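PDB 6BA9: iron aquisition yersiniabactin synthesis enzyme, YbtT from Escherichia coli, which is a low-specificity type II thioesterase that maintains production of the metallophore yersiniabactin, probably by hydrolysing thioesters. Local coordinates for residues P189-C194 / R242-A247; Q111-S116 / P184-P189; S196-A201 / G224-P229; S28-W33 / Y228-A233. The protein carries 1 engineered substitution. One frame throughout, in Å; residues are numbered along the deposited sequence.

Interaction 1 (P189-C194 / R242-A247); sequences PALLLC and RHFPHA
L191 and H243 meet with their side chains crossing at about a right angle: L191 CD1 sits over the imidazole, 3.7 Å from the ring centroid of H243 and only 6° off the ring normal, a CH-pi contact over the centre of the face. A chi1 of 172° sets CG of the leucine anti to the backbone N, and CD1 branches from it over the ring. Its CB serves a second aromatic, L191 CB lying 3.8 Å from F244 CE2. F244 is buried, and its ring also touches I114 on the neighbouring strand. This is the close part of the interface, carried entirely by apolar and ring contacts, since no hydrogen bond joins the two segments. H243 ND1 is satisfied within its own helix by Q239 O. At the start of segment 189-194 the contact reaches the solvent side: P189 is exposed and its side chain only grazes the ring, with P189 CB 4.2 Å from F244 CE1, although P189 O meets the phenyl edge at 3.5 Å from F244 CE1. H246, also exposed, bonds through NE2 to Q111 O. The arrangement, a helix end after the last strand laid over the starting end of strand 190-195, is the packing of a C-terminal helix on the mixed, mostly parallel sheet of the alpha/beta-hydrolase fold.

Interaction 2 (Q111-S116 / P184-P189); sequences QGLIIS and PPLRTP
T188 lays its CG2 methyl over the peptide of G112, at 3.7 Å from G112 C, where the loop 184-189 turns into strand 190-195 of the mostly parallel alpha/beta-hydrolase sheet, next to strand 112-116. The directions of 111-113 and 186-189 differ by 111°, so the loop crosses the strand before the chain turns to run beside it. With CG2 anti to the backbone N, the methyl faces the strand; the hydroxyl serves another element, bonding through T188 OG1 to E104 OE1 on helix 91-105, while R187 N bonds to E104 OE2. L186 reaches the same side more loosely, L186 CD1 lying 4.3 Å from L113 CD2, and it also touches F97 and E104 of that helix. Near the exposed edge, P189 CD rests 3.9 Å from Q111 O. L113 N donates to P189 O at 2.9 Å (N-H...O 149°). The same oxygen takes a CA-H...O contact from the glycine, with G112 CA 3.3 Å from P189 O.

Interaction 3 (S196-A201 / G224-P229); sequences SHDREA and GDHFYP
Both carboxylate oxygens of D198 accept from the one nitrogen, H226 ND1. The straighter branch is H226 ND1 to D198 OD2, 3.0 Å at 163°, with the oxygen close to the imidazole plane; H226 ND1 to D198 OD1 is 2.9 Å but bent to 131°. Both oxygens are met on their syn sides, with the donor somewhat out of the carboxylate plane (about 24°). D198 OD1 is gripped again by E200 N at 2.8 Å, an Asx turn whose donor arrives from the opposite face of the carboxylate, which fixes the rotation of the group. E200 also covers the ring: its CG lies over one face of the imidazole, 3.7 Å from the H226 ring centroid, while its carboxylate turns away to a salt bridge with R127. Further out, G224 is held by its two backbone polar atoms: G224 N donates to S196 OG at 3.0 Å, and G224 O accepts from H197 N at 2.9 Å. S196 OG is shared with H197 ND1, 2.8 Å away. A water accepting from both R199 N and H226 N bridges the middle. The acid follows strand 190-195 and the histidine follows strand 216-222, and the H226 side chain touches the engineered alanine A90 after strand 84-89. This layout is consistent with the Asp-His part of the catalytic triad site of alpha/beta-hydrolase thioesterases.

Interaction 4 (S28-W33 / Y228-A233); sequences SAFRHW and YPIQQA
F30 and I230 mark the closest approach of the two backbones, F30 CA lying 6.7 Å from I230 CA where the short helical segment 28-33 faces helix 228-231. I230 carries most of the packing between them. Its CD1 lies above one face of the phenyl ring, offset toward the rim, 4.2 Å from the F30 ring centroid and 16° off the normal, and the two side chains cross at about a right angle. The same methyl lies against the backbone, I230 CD1 being 3.2 Å from A29 O. W33 supplies the direct polar link: W33 NE1 donates to P229 O at 2.9 Å and 152°, with the oxygen in the indole plane but the donor 37° above the carbonyl plane. In alpha/beta-hydrolase terms, this ties the helical segment after strand 16-20 to the helix that comes just after H226, beyond the last strand of the sheet. A233 CB packs obliquely against the indole, 3.7 Å from W33 NE1, and F237 meets the indole edge-to-face. At the solvent side, exposed H32 reaches the helix through a water. It lies 2.7 Å from H32 NE2, donates to I230 O and accepts from A233 N at 3.2 Å. H32 CD2 itself approaches I230 O to 3.3 Å.

From the N terminus, segment 28-33 opens interaction 4, which closes only at 228-233 and ties the helical segment after strand 16-20 to the helix following the last strand. Nested within that span, interaction 2 joins strand 112-116 to the loop 184-189. P189 ends it and opens interaction 1, which joins strand 190-195 to the end of helix 233-243; its later segment lies beyond 228-233, so interactions 1 and 4 cross. Interaction 3, nested inside interaction 1, joins the loops after strands 190-195 and 216-222 and shares Y228 and P229 with interaction 4. L191 N lies 2.8 Å from L113 O, and S116 OG 2.7 Å from Y228 OH, connecting interaction 2 with the others.

Interaction 1 (P189-C194 / R242-A247)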
loop_
_atom_site.group_PDB
_atom_site.type_symbol
_atom_site.label_atom_id
_atom_site.label_comp_id
_atom_site.label_asym_id
_atom_site.label_seq_id
_atom_site.Cartn_x
_atom_site.Cartn_y
_atom_site.Cartn_z
ATOM N N PRO A 189 -0.623 -15.968 4.942
ATOM C CA PRO A 189 0.824 -15.934 4.696
ATOM C C PRO A 189 1.248 -14.571 4.178
ATOM O O PRO A 189 0.596 -13.990 3.302
ATOM C CB PRO A 189 1.022 -17.014 3.634
ATOM C CG PRO A 189 -0.101 -17.956 3.871
ATOM C CD PRO A 189 -1.269 -17.075 4.224
ATOM N N ALA A 190 2.352 -14.074 4.725
ATOM C CA ALA A 190 2.766 -12.692 4.565
ATOM C C ALA A 190 4.225 -12.603 4.155
ATOM O O ALA A 190 5.077 -13.384 4.605
ATOM C CB ALA A 190 2.555 -11.902 5.840
ATOM N N LEU A 191 4.507 -11.602 3.316
ATOM C CA LEU A 191 5.847 -11.260 2.888
ATOM C C LEU A 191 6.117 -9.813 3.256
ATOM O O LEU A 191 5.285 -8.935 2.983
ATOM C CB LEU A 191 5.963 -11.417 1.379
ATOM C CG LEU A 191 7.235 -10.917 0.706
ATOM C CD1 LEU A 191 8.473 -11.703 1.201
ATOM C CD2 LEU A 191 7.104 -11.020 -0.808
ATOM N N LEU A 192 7.264 -9.563 3.873
ATOM C CA LEU A 192 7.714 -8.233 4.236
ATOM C C LEU A 192 8.818 -7.818 3.279
ATOM O O LEU A 192 9.780 -8.573 3.074
ATOM C CB LEU A 192 8.274 -8.234 5.660
ATOM C CG LEU A 192 7.358 -8.722 6.786
ATOM C CD1 LEU A 192 8.062 -8.654 8.134
ATOM C CD2 LEU A 192 6.070 -7.943 6.841
ATOM N N LEU A 193 8.668 -6.635 2.683
ATOM C CA LEU A 193 9.655 -6.056 1.788
ATOM C C LEU A 193 10.127 -4.728 2.354
ATOM O O LEU A 193 9.340 -3.955 2.922
ATOM C CB LEU A 193 9.055 -5.834 0.394
ATOM C CG LEU A 193 8.574 -7.063 -0.365
ATOM C CD1 LEU A 193 7.996 -6.637 -1.695
ATOM C CD2 LEU A 193 9.712 -8.045 -0.573
ATOM N N CYS A 194 11.414 -4.457 2.184
ATOM C CA CYS A 194 11.975 -3.149 2.503
ATOM C C CYS A 194 13.023 -2.798 1.456
ATOM O O CYS A 194 13.458 -3.649 0.668
ATOM C CB CYS A 194 12.521 -3.090 3.931
ATOM S SG CYS A 194 14.035 -4.060 4.182
ATOM N N ARG A 242 7.873 -15.224 -6.283
ATOM C CA ARG A 242 8.706 -16.273 -5.683
ATOM C C ARG A 242 8.128 -16.769 -4.369
ATOM O O ARG A 242 8.276 -17.949 -4.019
ATOM C CB ARG A 242 10.113 -15.736 -5.382
ATOM C CG ARG A 242 11.019 -15.586 -6.562
ATOM C CD ARG A 242 12.414 -15.136 -6.091
ATOM N NE ARG A 242 13.038 -16.137 -5.218
ATOM C CZ ARG A 242 13.459 -15.934 -3.966
ATOM N NH1 ARG A 242 13.368 -14.744 -3.386
ATOM N NH2 ARG A 242 14.001 -16.938 -3.288
ATOM N N HIS A 243 7.502 -15.879 -3.600
ATOM C CA HIS A 243 7.073 -16.215 -2.250
ATOM C C HIS A 243 5.648 -16.753 -2.144
ATOM O O HIS A 243 5.262 -17.193 -1.061
ATOM C CB HIS A 243 7.257 -15.019 -1.307
ATOM C CG HIS A 243 8.685 -14.769 -0.940
ATOM N ND1 HIS A 243 9.516 -13.948 -1.664
ATOM C CD2 HIS A 243 9.442 -15.274 0.066
ATOM C CE1 HIS A 243 10.717 -13.939 -1.114
ATOM N NE2 HIS A 243 10.699 -14.739 -0.063
ATOM N N PHE A 244 4.855 -16.728 -3.220
ATOM C CA PHE A 244 3.480 -17.232 -3.195
ATOM C C PHE A 244 3.272 -18.210 -4.344
ATOM O O PHE A 244 2.367 -18.054 -5.165
ATOM C CB PHE A 244 2.484 -16.069 -3.221
ATOM C CG PHE A 244 2.605 -15.177 -2.023
ATOM C CD1 PHE A 244 2.004 -15.515 -0.820
ATOM C CD2 PHE A 244 3.377 -14.033 -2.076
ATOM C CE1 PHE A 244 2.146 -14.710 0.299
ATOM C CE2 PHE A 244 3.521 -13.227 -0.955
ATOM C CZ PHE A 244 2.915 -13.565 0.231
ATOM N N PRO A 245 4.093 -19.263 -4.413
ATOM C CA PRO A 245 3.972 -20.196 -5.544
ATOM C C PRO A 245 2.633 -20.894 -5.607
ATOM O O PRO A 245 2.180 -21.239 -6.704
ATOM C CB PRO A 245 5.119 -21.189 -5.304
ATOM C CG PRO A 245 5.398 -21.100 -3.837
ATOM C CD PRO A 245 5.176 -19.662 -3.493
ATOM N N HIS A 246 1.994 -21.135 -4.462
ATOM C CA HIS A 246 0.652 -21.712 -4.467
ATOM C C HIS A 246 -0.310 -20.838 -5.257
ATOM O O HIS A 246 -1.049 -21.320 -6.123
ATOM C CB HIS A 246 0.161 -21.919 -3.024
ATOM C CG HIS A 246 0.123 -20.668 -2.180
ATOM N ND1 HIS A 246 1.242 -19.906 -1.905
ATOM C CD2 HIS A 246 -0.903 -20.074 -1.520
ATOM C CE1 HIS A 246 0.905 -18.892 -1.125
ATOM N NE2 HIS A 246 -0.392 -18.970 -0.875
ATOM N N ALA A 247 -0.285 -19.537 -4.997
ATOM C CA ALA A 247 -1.256 -18.633 -5.604
ATOM C C ALA A 247 -1.075 -18.555 -7.108
ATOM O O ALA A 247 -2.058 -18.452 -7.852
ATOM C CB ALA A 247 -1.093 -17.242 -4.995
#

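Interaction 2 (Q111-S116 / P184-P189)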
loop_
_atom_site.group_PDB
_atom_site.type_symbol
_atom_site.label_atom_id
_atom_site.label_comp_id
_atom_site.label_asym_id
_atom_site.label_seq_id
_atom_site.Cartn_x
_atom_site.Cartn_y
_atom_site.Cartn_z
ATOM N N GLN A 111 -4.975 -15.353 -0.103
ATOM C CA GLN A 111 -3.849 -16.269 -0.248
ATOM C C GLN A 111 -2.512 -15.658 0.134
ATOM O O GLN A 111 -1.550 -16.397 0.380
ATOM C CB GLN A 111 -3.795 -16.816 -1.675
ATOM C CG GLN A 111 -5.071 -17.568 -2.033
ATOM C CD GLN A 111 -5.341 -18.720 -1.100
ATOM O OE1 GLN A 111 -4.580 -19.683 -1.055
ATOM N NE2 GLN A 111 -6.430 -18.623 -0.326
ATOM N N GLY A 112 -2.413 -14.345 0.226
ATOM C CA GLY A 112 -1.150 -13.748 0.569
ATOM C C GLY A 112 -1.315 -12.276 0.861
ATOM O O GLY A 112 -2.227 -11.637 0.312
ATOM N N LEU A 113 -0.435 -11.755 1.714
ATOM C CA LEU A 113 -0.354 -10.351 2.102
ATOM C C LEU A 113 1.091 -9.897 1.937
ATOM O O LEU A 113 2.008 -10.535 2.478
ATOM C CB LEU A 113 -0.776 -10.164 3.556
ATOM C CG LEU A 113 -0.618 -8.754 4.116
ATOM C CD1 LEU A 113 -1.477 -7.722 3.341
ATOM C CD2 LEU A 113 -0.918 -8.769 5.613
ATOM N N ILE A 114 1.296 -8.805 1.199
ATOM C CA ILE A 114 2.617 -8.230 0.954
ATOM C C ILE A 114 2.658 -6.839 1.592
ATOM O O ILE A 114 1.933 -5.921 1.156
ATOM C CB ILE A 114 2.990 -8.202 -0.540
ATOM C CG1 ILE A 114 2.941 -9.618 -1.152
ATOM C CG2 ILE A 114 4.379 -7.592 -0.726
ATOM C CD1 ILE A 114 1.686 -9.912 -1.923
ATOM N N ILE A 115 3.477 -6.695 2.634
ATOM C CA ILE A 115 3.673 -5.458 3.376
ATOM C C ILE A 115 5.022 -4.899 2.936
ATOM O O ILE A 115 6.057 -5.542 3.149
ATOM C CB ILE A 115 3.671 -5.761 4.885
ATOM C CG1 ILE A 115 2.316 -6.287 5.325
ATOM C CG2 ILE A 115 4.135 -4.561 5.716
ATOM C CD1 ILE A 115 1.215 -5.325 5.219
ATOM N N SER A 116 5.030 -3.731 2.309
ATOM C CA SER A 116 6.240 -3.141 1.756
ATOM C C SER A 116 6.489 -1.751 2.337
ATOM O O SER A 116 5.586 -0.903 2.366
ATOM C CB SER A 116 6.049 -3.083 0.248
ATOM O OG SER A 116 7.131 -2.478 -0.436
ATOM N N PRO A 184 -5.844 -10.386 17.514
ATOM C CA PRO A 184 -5.113 -11.595 17.161
ATOM C C PRO A 184 -4.195 -11.356 15.986
ATOM O O PRO A 184 -4.474 -10.508 15.115
ATOM C CB PRO A 184 -6.231 -12.587 16.792
ATOM C CG PRO A 184 -7.431 -12.075 17.513
ATOM C CD PRO A 184 -7.302 -10.595 17.466
ATOM N N PRO A 185 -3.093 -12.088 15.888
ATOM C CA PRO A 185 -2.238 -11.988 14.712
ATOM C C PRO A 185 -2.962 -12.532 13.495
ATOM O O PRO A 185 -3.875 -13.359 13.590
ATOM C CB PRO A 185 -1.034 -12.862 15.072
ATOM C CG PRO A 185 -1.591 -13.870 16.012
ATOM C CD PRO A 185 -2.643 -13.155 16.809
ATOM N N LEU A 186 -2.560 -12.046 12.338
ATOM C CA LEU A 186 -3.133 -12.525 11.096
ATOM C C LEU A 186 -2.462 -13.814 10.685
ATOM O O LEU A 186 -1.248 -13.975 10.856
ATOM C CB LEU A 186 -2.933 -11.480 10.000
ATOM C CG LEU A 186 -3.734 -10.190 10.137
ATOM C CD1 LEU A 186 -3.719 -9.442 8.800
ATOM C CD2 LEU A 186 -5.169 -10.465 10.557
ATOM N N ARG A 187 -3.253 -14.747 10.167
ATOM C CA ARG A 187 -2.752 -16.038 9.724
ATOM C C ARG A 187 -2.512 -16.118 8.229
ATOM O O ARG A 187 -1.878 -17.078 7.771
ATOM C CB ARG A 187 -3.695 -17.148 10.170
ATOM C CG ARG A 187 -3.579 -17.423 11.661
ATOM C CD ARG A 187 -4.615 -16.670 12.462
ATOM N NE ARG A 187 -4.383 -16.780 13.909
ATOM C CZ ARG A 187 -5.316 -16.552 14.830
ATOM N NH1 ARG A 187 -6.553 -16.230 14.465
ATOM N NH2 ARG A 187 -5.017 -16.660 16.119
ATOM N N THR A 188 -2.972 -15.146 7.459
ATOM C CA THR A 188 -2.683 -15.148 6.033
ATOM C C THR A 188 -1.167 -15.129 5.822
ATOM O O THR A 188 -0.471 -14.303 6.429
ATOM C CB THR A 188 -3.302 -13.900 5.394
ATOM O OG1 THR A 188 -4.741 -13.959 5.463
ATOM C CG2 THR A 188 -2.891 -13.752 3.926
ATOM N N PRO A 189 -0.623 -15.968 4.942
ATOM C CA PRO A 189 0.824 -15.934 4.696
ATOM C C PRO A 189 1.248 -14.571 4.178
ATOM O O PRO A 189 0.596 -13.990 3.302
ATOM C CB PRO A 189 1.022 -17.014 3.634
ATOM C CG PRO A 189 -0.101 -17.956 3.871
ATOM C CD PRO A 189 -1.269 -17.075 4.224
#

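Interaction 3 (S196-A201 / G224-P229)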
loop_
_atom_site.group_PDB
_atom_site.type_symbol
_atom_site.label_atom_id
_atom_site.label_comp_id
_atom_site.label_asym_id
_atom_site.label_seq_id
_atom_site.Cartn_x
_atom_site.Cartn_y
_atom_site.Cartn_z
ATOM N N SER A 196 16.786 -1.184 0.371
ATOM C CA SER A 196 18.150 -1.072 0.891
ATOM C C SER A 196 18.481 0.348 1.322
ATOM O O SER A 196 19.219 0.552 2.297
ATOM C CB SER A 196 19.156 -1.521 -0.174
ATOM O OG SER A 196 19.073 -0.762 -1.362
ATOM N N HIS A 197 17.982 1.332 0.587
ATOM C CA HIS A 197 18.259 2.739 0.841
ATOM C C HIS A 197 16.968 3.533 0.965
ATOM O O HIS A 197 16.893 4.689 0.552
ATOM C CB HIS A 197 19.186 3.307 -0.236
ATOM C CG HIS A 197 20.535 2.664 -0.235
ATOM N ND1 HIS A 197 20.767 1.423 -0.794
ATOM C CD2 HIS A 197 21.716 3.064 0.296
ATOM C CE1 HIS A 197 22.034 1.094 -0.617
ATOM N NE2 HIS A 197 22.634 2.075 0.034
ATOM N N ASP A 198 15.928 2.899 1.519
ATOM C CA ASP A 198 14.640 3.557 1.738
ATOM C C ASP A 198 14.739 4.390 3.006
ATOM O O ASP A 198 14.753 3.850 4.123
ATOM C CB ASP A 198 13.533 2.507 1.856
ATOM C CG ASP A 198 12.157 3.115 2.058
ATOM O OD1 ASP A 198 12.043 4.335 2.296
ATOM O OD2 ASP A 198 11.155 2.369 1.945
ATOM N N ARG A 199 14.815 5.714 2.846
ATOM C CA ARG A 199 14.977 6.596 3.996
ATOM C C ARG A 199 13.714 6.723 4.835
ATOM O O ARG A 199 13.782 7.281 5.935
ATOM C CB ARG A 199 15.426 7.980 3.526
ATOM C CG ARG A 199 16.847 7.984 3.007
ATOM C CD ARG A 199 17.249 9.363 2.498
ATOM N NE ARG A 199 16.309 9.833 1.496
ATOM C CZ ARG A 199 15.638 10.986 1.553
ATOM N NH1 ARG A 199 15.847 11.853 2.534
ATOM N NH2 ARG A 199 14.775 11.270 0.595
ATOM N N GLU A 200 12.577 6.211 4.361
ATOM C CA GLU A 200 11.316 6.342 5.072
ATOM C C GLU A 200 10.983 5.148 5.955
ATOM O O GLU A 200 10.170 5.291 6.873
ATOM C CB GLU A 200 10.156 6.541 4.079
ATOM C CG GLU A 200 10.379 7.639 3.048
ATOM C CD GLU A 200 10.836 8.931 3.668
ATOM O OE1 GLU A 200 10.351 9.295 4.766
ATOM O OE2 GLU A 200 11.722 9.581 3.079
ATOM N N ALA A 201 11.550 3.978 5.695
ATOM C CA ALA A 201 11.205 2.780 6.464
ATOM C C ALA A 201 12.429 1.881 6.533
ATOM O O ALA A 201 12.788 1.204 5.565
ATOM C CB ALA A 201 10.029 2.028 5.859
ATOM N N GLY A 224 17.144 -0.281 -3.645
ATOM C CA GLY A 224 16.453 0.899 -4.126
ATOM C C GLY A 224 16.136 1.851 -2.991
ATOM O O GLY A 224 16.465 1.608 -1.827
ATOM N N ASP A 225 15.501 2.965 -3.363
ATOM C CA ASP A 225 15.043 3.958 -2.403
ATOM C C ASP A 225 13.553 3.729 -2.122
ATOM O O ASP A 225 12.995 2.688 -2.473
ATOM C CB ASP A 225 15.380 5.375 -2.888
ATOM C CG ASP A 225 14.632 5.788 -4.139
ATOM O OD1 ASP A 225 13.629 5.166 -4.539
ATOM O OD2 ASP A 225 15.058 6.794 -4.750
ATOM N N HIS A 226 12.892 4.715 -1.503
ATOM C CA HIS A 226 11.503 4.518 -1.069
ATOM C C HIS A 226 10.570 4.164 -2.221
ATOM O O HIS A 226 9.521 3.551 -2.000
ATOM C CB HIS A 226 10.958 5.768 -0.356
ATOM C CG HIS A 226 9.604 5.573 0.274
ATOM N ND1 HIS A 226 9.368 4.619 1.232
ATOM C CD2 HIS A 226 8.422 6.198 0.060
ATOM C CE1 HIS A 226 8.093 4.664 1.592
ATOM N NE2 HIS A 226 7.501 5.618 0.895
ATOM N N PHE A 227 10.904 4.534 -3.452
ATOM C CA PHE A 227 10.033 4.250 -4.579
ATOM C C PHE A 227 10.420 2.977 -5.334
ATOM O O PHE A 227 10.018 2.793 -6.487
ATOM C CB PHE A 227 9.908 5.488 -5.468
ATOM C CG PHE A 227 9.222 6.624 -4.753
ATOM C CD1 PHE A 227 7.848 6.624 -4.596
ATOM C CD2 PHE A 227 9.960 7.618 -4.134
ATOM C CE1 PHE A 227 7.211 7.633 -3.894
ATOM C CE2 PHE A 227 9.330 8.627 -3.435
ATOM C CZ PHE A 227 7.962 8.639 -3.315
ATOM N N TYR A 228 11.118 2.063 -4.670
ATOM C CA TYR A 228 11.508 0.799 -5.289
ATOM C C TYR A 228 10.349 0.019 -5.923
ATOM O O TYR A 228 10.586 -0.680 -6.909
ATOM C CB TYR A 228 12.343 -0.081 -4.339
ATOM C CG TYR A 228 11.621 -0.604 -3.104
ATOM C CD1 TYR A 228 10.765 -1.692 -3.185
ATOM C CD2 TYR A 228 11.829 -0.026 -1.864
ATOM C CE1 TYR A 228 10.101 -2.170 -2.054
ATOM C CE2 TYR A 228 11.177 -0.499 -0.726
ATOM C CZ TYR A 228 10.319 -1.564 -0.837
ATOM O OH TYR A 228 9.692 -1.994 0.306
ATOM N N PRO A 229 9.096 0.066 -5.438
ATOM C CA PRO A 229 8.068 -0.733 -6.133
ATOM C C PRO A 229 7.881 -0.331 -7.583
ATOM O O PRO A 229 7.512 -1.171 -8.422
ATOM C CB PRO A 229 6.801 -0.507 -5.302
ATOM C CG PRO A 229 7.333 -0.212 -3.924
ATOM C CD PRO A 229 8.570 0.643 -4.184
HETATM O O HOH W 1 14.298 6.874 0.134
#

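Interaction 4 (S28-W33 / Y228-A233)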
loop_
_atom_site.group_PDB
_atom_site.type_symbol
_atom_site.label_atom_id
_atom_site.label_comp_id
_atom_site.label_asym_id
_atom_site.label_seq_id
_atom_site.Cartn_x
_atom_site.Cartn_y
_atom_site.Cartn_z
ATOM N N SER A 28 -1.490 7.789 -11.876
ATOM C CA SER A 28 -0.365 8.232 -12.691
ATOM C C SER A 28 0.973 7.776 -12.123
ATOM O O SER A 28 1.933 7.575 -12.883
ATOM C CB SER A 28 -0.406 9.752 -12.854
ATOM O OG SER A 28 -0.325 10.404 -11.604
ATOM N N ALA A 29 1.065 7.611 -10.800
ATOM C CA ALA A 29 2.314 7.183 -10.185
ATOM C C ALA A 29 2.705 5.770 -10.595
ATOM O O ALA A 29 3.890 5.425 -10.520
ATOM C CB ALA A 29 2.200 7.291 -8.661
ATOM N N PHE A 30 1.748 4.965 -11.057
ATOM C CA PHE A 30 1.945 3.556 -11.383
ATOM C C PHE A 30 1.921 3.294 -12.888
ATOM O O PHE A 30 1.830 2.139 -13.323
ATOM C CB PHE A 30 0.927 2.696 -10.618
ATOM C CG PHE A 30 1.148 2.711 -9.142
ATOM C CD1 PHE A 30 0.618 3.714 -8.355
ATOM C CD2 PHE A 30 1.924 1.739 -8.532
ATOM C CE1 PHE A 30 0.854 3.748 -7.007
ATOM C CE2 PHE A 30 2.158 1.774 -7.164
ATOM C CZ PHE A 30 1.617 2.790 -6.409
ATOM N N ARG A 31 2.048 4.346 -13.698
ATOM C CA ARG A 31 2.002 4.175 -15.145
ATOM C C ARG A 31 3.097 3.233 -15.639
ATOM O O ARG A 31 2.881 2.478 -16.589
ATOM C CB ARG A 31 2.125 5.545 -15.814
ATOM C CG ARG A 31 2.039 5.523 -17.332
ATOM C CD ARG A 31 2.063 6.933 -17.913
ATOM N NE ARG A 31 1.185 7.826 -17.161
ATOM C CZ ARG A 31 -0.105 8.025 -17.420
ATOM N NH1 ARG A 31 -0.699 7.402 -18.436
ATOM N NH2 ARG A 31 -0.802 8.857 -16.657
ATOM N N HIS A 32 4.278 3.270 -15.017
ATOM C CA HIS A 32 5.363 2.386 -15.437
ATOM C C HIS A 32 4.961 0.917 -15.339
ATOM O O HIS A 32 5.384 0.093 -16.163
ATOM C CB HIS A 32 6.621 2.661 -14.616
ATOM C CG HIS A 32 7.754 1.731 -14.924
ATOM N ND1 HIS A 32 8.329 1.652 -16.175
ATOM C CD2 HIS A 32 8.415 0.837 -14.149
ATOM C CE1 HIS A 32 9.293 0.750 -16.160
ATOM N NE2 HIS A 32 9.368 0.242 -14.941
ATOM N N TRP A 33 4.133 0.570 -14.353
ATOM C CA TRP A 33 3.641 -0.802 -14.272
ATOM C C TRP A 33 2.784 -1.171 -15.473
ATOM O O TRP A 33 2.754 -2.334 -15.883
ATOM C CB TRP A 33 2.830 -1.002 -12.989
ATOM C CG TRP A 33 3.629 -1.123 -11.736
ATOM C CD1 TRP A 33 4.970 -0.976 -11.581
ATOM C CD2 TRP A 33 3.107 -1.430 -10.445
ATOM N NE1 TRP A 33 5.326 -1.173 -10.268
ATOM C CE2 TRP A 33 4.190 -1.465 -9.551
ATOM C CE3 TRP A 33 1.822 -1.691 -9.960
ATOM C CZ2 TRP A 33 4.029 -1.749 -8.196
ATOM C CZ3 TRP A 33 1.666 -1.972 -8.628
ATOM C CH2 TRP A 33 2.759 -2.006 -7.759
ATOM N N TYR A 228 11.118 2.063 -4.670
ATOM C CA TYR A 228 11.508 0.799 -5.289
ATOM C C TYR A 228 10.349 0.019 -5.923
ATOM O O TYR A 228 10.586 -0.680 -6.909
ATOM C CB TYR A 228 12.343 -0.081 -4.339
ATOM C CG TYR A 228 11.621 -0.604 -3.104
ATOM C CD1 TYR A 228 10.765 -1.692 -3.185
ATOM C CD2 TYR A 228 11.829 -0.026 -1.864
ATOM C CE1 TYR A 228 10.101 -2.170 -2.054
ATOM C CE2 TYR A 228 11.177 -0.499 -0.726
ATOM C CZ TYR A 228 10.319 -1.564 -0.837
ATOM O OH TYR A 228 9.692 -1.994 0.306
ATOM N N PRO A 229 9.096 0.066 -5.438
ATOM C CA PRO A 229 8.068 -0.733 -6.133
ATOM C C PRO A 229 7.881 -0.331 -7.583
ATOM O O PRO A 229 7.512 -1.171 -8.422
ATOM C CB PRO A 229 6.801 -0.507 -5.302
ATOM C CG PRO A 229 7.333 -0.212 -3.924
ATOM C CD PRO A 229 8.570 0.643 -4.184
ATOM N N ILE A 230 8.102 0.943 -7.881
ATOM C CA ILE A 230 7.963 1.491 -9.227
ATOM C C ILE A 230 9.297 1.499 -9.954
ATOM O O ILE A 230 9.416 0.967 -11.055
ATOM C CB ILE A 230 7.338 2.899 -9.138
ATOM C CG1 ILE A 230 5.902 2.786 -8.598
ATOM C CG2 ILE A 230 7.361 3.586 -10.495
ATOM C CD1 ILE A 230 5.364 4.101 -8.030
ATOM N N GLN A 231 10.325 2.053 -9.320
ATOM C CA GLN A 231 11.628 2.188 -9.966
ATOM C C GLN A 231 12.350 0.853 -10.109
ATOM O O GLN A 231 13.195 0.707 -11.003
ATOM C CB GLN A 231 12.480 3.174 -9.174
ATOM C CG GLN A 231 11.826 4.541 -8.990
ATOM C CD GLN A 231 11.777 5.314 -10.281
ATOM O OE1 GLN A 231 12.756 5.349 -11.022
ATOM N NE2 GLN A 231 10.636 5.926 -10.572
ATOM N N GLN A 232 12.061 -0.113 -9.239
ATOM C CA GLN A 232 12.633 -1.450 -9.301
ATOM C C GLN A 232 11.498 -2.470 -9.382
ATOM O O GLN A 232 11.492 -3.485 -8.681
ATOM C CB GLN A 232 13.522 -1.693 -8.080
ATOM C CG GLN A 232 14.709 -0.732 -7.955
ATOM C CD GLN A 232 15.642 -0.796 -9.126
ATOM O OE1 GLN A 232 15.834 -1.850 -9.733
ATOM N NE2 GLN A 232 16.240 0.343 -9.458
ATOM N N ALA A 233 10.549 -2.201 -10.277
ATOM C CA ALA A 233 9.371 -3.052 -10.437
ATOM C C ALA A 233 9.741 -4.512 -10.681
ATOM O O ALA A 233 9.079 -5.419 -10.177
ATOM C CB ALA A 233 8.517 -2.529 -11.582
HETATM O O HOH W 2 11.026 -0.354 -12.849
#